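Local coordinates for protein cytosine-specific methyltransferase (Escherichia coli O157:H7 EDL933, PDB 3G7U) that probably methylates DNA at carbon 5 of cytosine, using S-adenosyl-L-methionine as methyl donor, as part of a prophage-encoded restriction-modification system, at residues N207-E213 with R335-W341. Residues are numbered along the deposited sequence; the frame is centred on the assembly and turned at random. Where two conformers were deposited one is given.
Sequences NWQSDSE and RFHVTKW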
loop_
_atom_site.group_PDB
_atom_site.type_symbol
_atom_site.label_atom_id
_atom_site.label_comp_id
_atom_site.label_asym_id
_atom_site.label_seq_id
_atom_site.Cartn_x
_atom_site.Cartn_y
_atom_site.Cartn_z
ATOM N N ASN A 207 -14.397 21.745 0.456
ATOM C CA ASN A 207 -13.589 22.888 0.127
ATOM C C ASN A 207 -12.776 22.691 -1.154
ATOM O O ASN A 207 -12.990 21.756 -1.891
ATOM C CB ASN A 207 -12.685 23.237 1.284
ATOM C CG ASN A 207 -11.883 22.081 1.740
ATOM O OD1 ASN A 207 -11.002 21.631 1.058
ATOM N ND2 ASN A 207 -12.209 21.575 2.880
ATOM N N TRP A 208 -11.836 23.584 -1.405
ATOM C CA TRP A 208 -10.933 23.379 -2.493
ATOM C C TRP A 208 -9.689 22.592 -2.121
ATOM O O TRP A 208 -9.595 21.454 -2.450
ATOM C CB TRP A 208 -10.631 24.651 -3.284
ATOM C CG TRP A 208 -9.710 24.372 -4.366
ATOM C CD1 TRP A 208 -9.921 23.559 -5.394
ATOM C CD2 TRP A 208 -8.396 24.861 -4.507
ATOM N NE1 TRP A 208 -8.839 23.499 -6.193
ATOM C CE2 TRP A 208 -7.877 24.303 -5.669
ATOM C CE3 TRP A 208 -7.619 25.745 -3.787
ATOM C CZ2 TRP A 208 -6.630 24.582 -6.113
ATOM C CZ3 TRP A 208 -6.390 26.009 -4.224
ATOM C CH2 TRP A 208 -5.897 25.435 -5.377
ATOM N N GLN A 209 -8.733 23.189 -1.430
ATOM C CA GLN A 209 -7.568 22.413 -0.971
ATOM C C GLN A 209 -7.078 22.727 0.432
ATOM O O GLN A 209 -5.902 22.768 0.662
ATOM C CB GLN A 209 -6.389 22.458 -1.943
ATOM C CG GLN A 209 -6.510 21.642 -3.228
ATOM C CD GLN A 209 -6.198 20.166 -3.069
ATOM O OE1 GLN A 209 -5.714 19.736 -2.051
ATOM N NE2 GLN A 209 -6.491 19.395 -4.092
ATOM N N SER A 210 -7.984 22.883 1.376
ATOM C CA SER A 210 -7.662 23.429 2.683
ATOM C C SER A 210 -6.468 22.845 3.431
ATOM O O SER A 210 -6.095 21.722 3.237
ATOM C CB SER A 210 -8.892 23.481 3.559
ATOM O OG SER A 210 -8.626 23.120 4.897
ATOM N N ASP A 211 -5.900 23.658 4.305
ATOM C CA ASP A 211 -4.598 23.348 4.907
ATOM C C ASP A 211 -4.700 22.656 6.279
ATOM O O ASP A 211 -3.671 22.297 6.873
ATOM C CB ASP A 211 -3.745 24.626 4.998
ATOM C CG ASP A 211 -2.249 24.352 4.916
ATOM O OD1 ASP A 211 -1.475 25.285 5.220
ATOM O OD2 ASP A 211 -1.843 23.222 4.554
ATOM N N SER A 212 -5.931 22.440 6.753
ATOM C CA SER A 212 -6.197 21.840 8.073
ATOM C C SER A 212 -6.875 20.465 7.974
ATOM O O SER A 212 -7.514 20.151 6.969
ATOM C CB SER A 212 -7.030 22.804 8.923
ATOM O OG SER A 212 -6.439 24.099 8.949
ATOM N N GLU A 213 -6.606 19.656 8.997
ATOM C CA GLU A 213 -7.100 18.300 9.098
ATOM C C GLU A 213 -8.598 18.363 9.268
ATOM O O GLU A 213 -9.116 19.319 9.847
ATOM C CB GLU A 213 -6.480 17.601 10.307
ATOM C CG GLU A 213 -5.856 16.246 10.003
ATOM C CD GLU A 213 -4.325 16.297 9.866
ATOM O OE1 GLU A 213 -3.705 17.357 10.127
ATOM O OE2 GLU A 213 -3.731 15.251 9.525
ATOM N N ARG A 335 -2.506 7.901 9.035
ATOM C CA ARG A 335 -2.641 9.332 8.821
ATOM C C ARG A 335 -1.954 9.733 7.534
ATOM O O ARG A 335 -0.791 9.395 7.331
ATOM C CB ARG A 335 -1.997 10.080 9.976
ATOM C CG ARG A 335 -2.309 11.579 9.972
ATOM C CD ARG A 335 -1.755 12.220 11.254
ATOM N NE ARG A 335 -2.026 13.652 11.271
ATOM C CZ ARG A 335 -2.072 14.398 12.374
ATOM N NH1 ARG A 335 -1.899 13.824 13.565
ATOM N NH2 ARG A 335 -2.336 15.712 12.291
ATOM N N PHE A 336 -2.661 10.443 6.663
ATOM C CA PHE A 336 -2.072 10.848 5.368
ATOM C C PHE A 336 -1.760 12.327 5.375
ATOM O O PHE A 336 -2.094 13.032 6.328
ATOM C CB PHE A 336 -3.043 10.545 4.214
ATOM C CG PHE A 336 -3.280 9.091 4.036
ATOM C CD1 PHE A 336 -2.411 8.340 3.270
ATOM C CD2 PHE A 336 -4.315 8.443 4.725
ATOM C CE1 PHE A 336 -2.575 6.956 3.158
ATOM C CE2 PHE A 336 -4.496 7.045 4.620
ATOM C CZ PHE A 336 -3.633 6.309 3.820
ATOM N N HIS A 337 -1.117 12.815 4.310
ATOM C CA HIS A 337 -0.914 14.250 4.165
ATOM C C HIS A 337 -2.243 14.991 4.240
ATOM O O HIS A 337 -3.283 14.484 3.788
ATOM C CB HIS A 337 -0.233 14.541 2.822
ATOM C CG HIS A 337 0.371 15.914 2.743
ATOM N ND1 HIS A 337 -0.337 17.017 2.303
ATOM C CD2 HIS A 337 1.614 16.361 3.055
ATOM C CE1 HIS A 337 0.444 18.085 2.348
ATOM N NE2 HIS A 337 1.627 17.719 2.812
ATOM N N VAL A 338 -2.191 16.220 4.754
ATOM C CA VAL A 338 -3.406 17.035 4.958
ATOM C C VAL A 338 -4.177 17.392 3.680
ATOM O O VAL A 338 -5.423 17.481 3.706
ATOM C CB VAL A 338 -3.136 18.335 5.792
ATOM C CG1 VAL A 338 -2.852 17.999 7.239
ATOM C CG2 VAL A 338 -1.990 19.172 5.203
ATOM N N THR A 339 -3.476 17.572 2.559
ATOM C CA THR A 339 -4.146 18.034 1.342
ATOM C C THR A 339 -4.714 16.849 0.600
ATOM O O THR A 339 -4.120 15.760 0.661
ATOM C CB THR A 339 -3.153 18.736 0.386
ATOM O OG1 THR A 339 -2.134 17.805 0.012
ATOM C CG2 THR A 339 -2.486 19.964 1.055
ATOM N N LYS A 340 -5.842 17.064 -0.089
ATOM C CA LYS A 340 -6.476 16.043 -0.916
ATOM C C LYS A 340 -5.563 15.611 -2.046
ATOM O O LYS A 340 -5.445 14.436 -2.335
ATOM C CB LYS A 340 -7.791 16.565 -1.499
ATOM C CG LYS A 340 -8.919 16.632 -0.485
ATOM C CD LYS A 340 -10.186 17.188 -1.115
ATOM C CE LYS A 340 -10.162 18.712 -1.163
ATOM N NZ LYS A 340 -10.132 19.332 0.189
ATOM N N TRP A 341 -4.925 16.590 -2.673
ATOM C CA TRP A 341 -4.014 16.363 -3.770
ATOM C C TRP A 341 -2.952 15.306 -3.408
ATOM O O TRP A 341 -2.758 14.324 -4.132
ATOM C CB TRP A 341 -3.325 17.695 -4.110
ATOM C CG TRP A 341 -2.179 17.495 -4.991
ATOM C CD1 TRP A 341 -0.859 17.408 -4.628
ATOM C CD2 TRP A 341 -2.227 17.267 -6.390
ATOM N NE1 TRP A 341 -0.083 17.152 -5.729
ATOM C CE2 TRP A 341 -0.897 17.072 -6.827
ATOM C CE3 TRP A 341 -3.268 17.222 -7.330
ATOM C CZ2 TRP A 341 -0.577 16.833 -8.159
ATOM C CZ3 TRP A 341 -2.952 16.987 -8.657
ATOM C CH2 TRP A 341 -1.613 16.797 -9.062
HETATM O O HOH W 1 -7.207 19.643 0.431
HETATM O O HOH W 2 -7.436 19.252 2.854
HETATM O O HOH W 3 -1.633 14.958 8.242
#
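Lys340 NZ has three hydrogen-bond partners: it donates to Asn207 OD1 at 2.6 Å, to water 1 at 3.0 Å from NZ, and to the hydroxyl of Thr256. Two bends near the end of the lysine chain, at chi3 and chi4, curl the ammonium back toward the 207-213 loop in this one of its two conformers. Asn207 OD1 serves two donors, Lys340 NZ on one face of its amide plane and the backbone N of Ser210 on the other. The second bond closes an Asx motif that turns the chain just after strand 205-207. With CG between its backbone N and carbonyl carbon (chi1 53°), the amide turns back along the loop, within reach of Ser210 N.

Next along, Gln209 folds back at chi2, bringing OE1 over the first turn of helix 340-348. It takes a weak but nearly straight bond from Trp341 N (3.3 Å to OE1), and water 1 links the same oxygen to Lys340 N. Thr339 is the N-cap there, its OG1 accepting from His342 N; Gln209 OE1 and water 1 also accept from N-H groups of the first turn, the former weakly. Water 2 then spans Ser210 O and Val338 O, 2.8 Å from each.

At the far end Glu213 and Arg335 form a salt bridge with carboxylate and guanidinium planes almost perpendicular (88°). Arg335 NE reaches OE2 of Glu213 at 2.9 Å from above the carboxylate plane, while NH2 gives OE1 a weak bond. Asp240 and Glu242 hold NH1 of this arginine.

Polar side chains and bridging waters thus join a loop of the variable region, which in relatives carries the target-recognition domain and may do so here, to a capped helix N-terminus on the link between C5-methyltransferase motifs IX and X.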